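Local coordinates for chitinase (Chromobacterium violaceum, PDB 4TXG), which probably hydrolyses the glycosidic bonds of chitin, as a family 18 glycoside hydrolase that also carries a carbohydrate-binding module, at residues A[171-176]-A[603-608]; A[178-181]-A[185-188]. All coordinates share one frame; numbering follows the deposited sequence.

Contact 1: residues A[171-176]-A[603-608]. With CS (cesium ion), chain N.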
# COMPACT_ATOMS: atom_id res chain seq x y z
N PRO A 171 7.50 26.86 1.64
CA PRO A 171 8.71 26.04 1.51
C PRO A 171 8.66 25.06 0.34
O PRO A 171 7.68 24.30 0.19
CB PRO A 171 8.77 25.28 2.84
CG PRO A 171 8.14 26.23 3.81
CD PRO A 171 7.03 26.91 3.03
N ALA A 172 9.69 25.08 -0.50
CA ALA A 172 9.77 24.19 -1.64
C ALA A 172 10.46 22.90 -1.26
O ALA A 172 11.32 22.88 -0.38
CB ALA A 172 10.51 24.86 -2.80
N TYR A 173 10.07 21.82 -1.92
CA TYR A 173 10.82 20.58 -1.84
C TYR A 173 10.97 20.06 -3.26
O TYR A 173 10.00 19.59 -3.86
CB TYR A 173 10.14 19.55 -0.94
CG TYR A 173 11.01 18.35 -0.66
CD1 TYR A 173 11.02 17.26 -1.53
CD2 TYR A 173 11.83 18.31 0.46
CE1 TYR A 173 11.82 16.16 -1.27
CE2 TYR A 173 12.63 17.21 0.72
CZ TYR A 173 12.62 16.13 -0.15
OH TYR A 173 13.42 15.04 0.12
N LEU A 174 12.18 20.17 -3.79
CA LEU A 174 12.46 19.88 -5.19
C LEU A 174 13.17 18.55 -5.33
O LEU A 174 13.63 17.97 -4.34
CB LEU A 174 13.30 21.00 -5.80
CG LEU A 174 12.71 22.40 -5.61
CD1 LEU A 174 13.59 23.41 -6.34
CD2 LEU A 174 11.27 22.44 -6.13
N ALA A 175 13.28 18.06 -6.57
CA ALA A 175 13.89 16.75 -6.80
C ALA A 175 15.35 16.78 -6.36
O ALA A 175 15.93 15.75 -5.99
CB ALA A 175 13.75 16.35 -8.27
N SER A 176 15.94 17.97 -6.36
CA SER A 176 17.31 18.14 -5.91
C SER A 176 17.47 18.06 -4.39
O SER A 176 18.59 17.97 -3.90
CB SER A 176 17.86 19.48 -6.42
OG SER A 176 16.98 20.54 -6.08
N TRP A 603 5.30 8.33 3.04
CA TRP A 603 4.66 9.54 2.54
C TRP A 603 4.91 10.63 3.57
O TRP A 603 4.50 10.44 4.71
CB TRP A 603 3.16 9.32 2.36
CG TRP A 603 2.47 10.53 1.84
CD1 TRP A 603 2.13 11.65 2.55
CD2 TRP A 603 2.08 10.77 0.49
NE1 TRP A 603 1.54 12.58 1.72
CE2 TRP A 603 1.49 12.05 0.45
CE3 TRP A 603 2.15 10.02 -0.69
CZ2 TRP A 603 0.98 12.61 -0.73
CZ3 TRP A 603 1.65 10.57 -1.85
CH2 TRP A 603 1.07 11.85 -1.86
N GLU A 604 5.55 11.75 3.23
CA GLU A 604 6.18 12.06 1.95
C GLU A 604 7.57 12.61 2.25
O GLU A 604 7.86 12.97 3.39
CB GLU A 604 5.36 13.10 1.17
CG GLU A 604 5.12 14.36 2.01
CD GLU A 604 4.47 15.50 1.24
OE1 GLU A 604 3.28 15.79 1.50
OE2 GLU A 604 5.16 16.12 0.41
N LEU A 605 8.42 12.69 1.23
CA LEU A 605 9.80 13.13 1.42
C LEU A 605 9.91 14.48 2.14
O LEU A 605 10.75 14.67 3.02
CB LEU A 605 10.52 13.18 0.08
CG LEU A 605 10.95 11.80 -0.43
CD1 LEU A 605 11.12 11.80 -1.95
CD2 LEU A 605 12.25 11.39 0.24
N ALA A 606 9.03 15.42 1.79
CA ALA A 606 9.12 16.78 2.33
C ALA A 606 8.81 16.87 3.83
O ALA A 606 9.05 17.90 4.45
CB ALA A 606 8.19 17.70 1.56
N GLY A 607 8.26 15.80 4.40
CA GLY A 607 7.94 15.81 5.82
C GLY A 607 9.09 15.41 6.74
O GLY A 607 9.00 15.61 7.96
N ASP A 608 10.15 14.83 6.19
CA ASP A 608 11.30 14.40 7.01
C ASP A 608 12.04 15.64 7.51
O ASP A 608 11.90 16.73 6.93
CB ASP A 608 12.22 13.49 6.19
CG ASP A 608 13.15 12.65 7.06
OD1 ASP A 608 13.14 12.79 8.30
OD2 ASP A 608 13.90 11.84 6.47
CS CS N . 20.57 16.16 -2.03
O HOH W 1 13.57 14.50 2.74
O HOH W 2 21.52 18.27 -4.14
O HOH W 3 22.08 14.74 -4.15
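Tyr173 lies with its ring broadside on the short 3-10 turn 605-607, and the contact is almost wholly the work of this one side chain. At its root, CB of Tyr173 already meets CB of Ala606, 3.7 Å away. With chi1 at -170°, CG stands opposite the backbone nitrogen, which carries the ring across to the turn. There CG lies 3.6 Å from the same Ala606 methyl, and CD2 lies under Ala606 CA. That CA sits over the ring face, 3.9 Å from the centroid and 20° off the normal, a CH-pi contact. Farther out the partner changes: CE1 lies 3.5 Å from CB of Leu605, and the backbone carbon of Leu605 comes over the same face as Ala606 CA. The small side chain of Ala606 suits this place, since it lets the aromatic plane settle close upon the backbone of the turn.

At the tip, the phenol oxygen touches CB of Leu605. Tyr173 OH also gives its proton to the oxygen of water 1, 2.7 Å away. Water 1 in turn donates to the carbonyl oxygen of Leu605, 2.8 Å away. The phenol is therefore apt here: its apolar face packs on the turn while the hydroxyl reaches a backbone acceptor through one water. The apolar side chain of Leu605 also packs on Phe160 of strand 155-161.

The preceding Glu604, joined to Trp603 by a cis peptide, turns its carboxylate to Arg164 in a salt bridge. A non-proline cis peptide at the end of the last barrel strand, following its tryptophan, is a familiar feature of family 18 chitinases. Here the loop joining the first and second strands of the TIM barrel, 155-161 and 185-193, packs against the loop after the eighth, 599-603.

Contact 2: residues A[178-181]-A[185-188]; sequences IPWS and HINY. With CS (cesium ion), chain N.
A single methyl, CD1 of Ile186, carries this whole contact, set over the six-membered ring of Trp180 and against Ile178 at once. It stands 3.5 Å from the ring centroid and 15° from the normal, a CH-pi contact over the face. The nearest ring atoms are CH2 and CZ3, CH2 at 3.5 Å from Ile186 CD1; the two side chains run at about a right angle, so the chain of Ile186 ends on the indole plane. Its chi2 of 161° extends CD1 away from the strand backbone to reach that far.

Ile178 meets the same methyl with both its CG2 branch and its CD1 tip. Its CG2 is 3.8 Å from CD1 of Ile186 and its own CD1 is 4.0 Å from that atom, the two isoleucines meeting end to end. CG2 of Ile178 also lies over the indole face that receives Ile186. Ile178 thus offers both branches to the methyl, while the long arm of Ile186 delivers a single methyl to the indole, whose breadth gives them a flat apolar surface.

Tyr239 stacks with the indole as well. Between the two hydrophobic residues, Pro179 is the centre of an inverse gamma turn, spanned by a weak bond from Trp180 N to Ile178 O. The same Ile178 oxygen also binds the cesium ion, so one carbonyl serves both turn and ion.

Ile186 belongs to strand 185-193, paired in parallel with 155-161 and 247-253. Its neighbour Asn187 meets side chains of those two strands, whereas Ile186 points to the side where Trp180 lies. Trp180 in turn packs on Leu236 and Lys240 of helix 231-242, so this loop residue stands between strand and helix. This is the hydrophobic packing between strands and their outer shell in a TIM barrel.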
# COMPACT_ATOMS: atom_id res chain seq x y z
N ILE A 178 15.95 15.65 -2.59
CA ILE A 178 15.80 14.23 -2.27
C ILE A 178 17.13 13.63 -1.81
O ILE A 178 18.18 13.94 -2.39
CB ILE A 178 15.27 13.46 -3.51
CG1 ILE A 178 13.84 13.90 -3.86
CG2 ILE A 178 15.33 11.95 -3.30
CD1 ILE A 178 13.33 13.29 -5.16
N PRO A 179 17.10 12.79 -0.76
CA PRO A 179 18.31 12.06 -0.35
C PRO A 179 18.59 10.86 -1.26
O PRO A 179 18.40 9.71 -0.88
CB PRO A 179 17.98 11.60 1.07
CG PRO A 179 16.49 11.44 1.06
CD PRO A 179 15.98 12.57 0.18
N TRP A 180 19.05 11.15 -2.48
CA TRP A 180 19.27 10.12 -3.48
C TRP A 180 20.19 8.99 -3.03
O TRP A 180 20.01 7.84 -3.44
CB TRP A 180 19.84 10.76 -4.75
CG TRP A 180 18.83 11.56 -5.52
CD1 TRP A 180 18.51 12.88 -5.34
CD2 TRP A 180 18.02 11.09 -6.60
NE1 TRP A 180 17.55 13.25 -6.25
CE2 TRP A 180 17.23 12.17 -7.03
CE3 TRP A 180 17.89 9.86 -7.24
CZ2 TRP A 180 16.31 12.06 -8.07
CZ3 TRP A 180 16.98 9.75 -8.29
CH2 TRP A 180 16.20 10.85 -8.69
N SER A 181 21.17 9.30 -2.18
CA SER A 181 22.15 8.30 -1.77
C SER A 181 21.62 7.37 -0.67
O SER A 181 22.33 6.47 -0.23
CB SER A 181 23.44 8.96 -1.28
OG SER A 181 23.22 9.63 -0.06
N HIS A 185 13.96 3.65 -4.29
CA HIS A 185 12.89 3.99 -5.23
C HIS A 185 12.27 5.34 -4.88
O HIS A 185 12.13 5.68 -3.71
CB HIS A 185 11.77 2.94 -5.22
CG HIS A 185 12.20 1.55 -5.58
ND1 HIS A 185 12.95 0.76 -4.74
CD2 HIS A 185 11.95 0.81 -6.69
CE1 HIS A 185 13.17 -0.41 -5.32
NE2 HIS A 185 12.57 -0.41 -6.50
N ILE A 186 11.88 6.08 -5.90
CA ILE A 186 11.13 7.32 -5.73
C ILE A 186 9.84 7.25 -6.53
O ILE A 186 9.87 6.98 -7.73
CB ILE A 186 11.92 8.55 -6.19
CG1 ILE A 186 13.23 8.67 -5.40
CG2 ILE A 186 11.06 9.82 -6.09
CD1 ILE A 186 14.26 9.56 -6.11
N ASN A 187 8.73 7.50 -5.86
CA ASN A 187 7.42 7.55 -6.51
C ASN A 187 6.99 8.99 -6.69
O ASN A 187 6.90 9.73 -5.72
CB ASN A 187 6.37 6.82 -5.68
CG ASN A 187 6.55 5.31 -5.67
OD1 ASN A 187 7.25 4.74 -6.49
ND2 ASN A 187 5.87 4.66 -4.73
N TYR A 188 6.70 9.38 -7.93
CA TYR A 188 6.24 10.74 -8.20
C TYR A 188 4.72 10.82 -8.10
O TYR A 188 4.01 10.11 -8.81
CB TYR A 188 6.70 11.17 -9.60
CG TYR A 188 6.29 12.57 -10.00
CD1 TYR A 188 5.03 12.84 -10.53
CD2 TYR A 188 7.20 13.62 -9.87
CE1 TYR A 188 4.67 14.13 -10.92
CE2 TYR A 188 6.85 14.90 -10.24
CZ TYR A 188 5.59 15.15 -10.76
OH TYR A 188 5.26 16.43 -11.15
CS CS N . 20.57 16.16 -2.03
O HOH W 2 21.52 18.27 -4.14
O HOH W 3 22.08 14.74 -4.15

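Both contacts are built from the chain that joins barrel strands 155-161 and 185-193, and they lie about 10 Å apart, centre to centre. Contact 1 holds this loop against the turn after the eighth barrel strand, while contact 2 packs its later part, 178-181, on the strand it leads into. They meet directly: Ala175 O and Trp180 NE1 are 3.0 Å apart, a probable hydrogen bond, and Tyr173 OH packs 3.5 Å from Ile178 CA. One cesium ion also bridges them, 3.3 Å from both Ser176 O of 171-176 and Ile178 O of 178-181, with waters 2 and 3 among its other ligands.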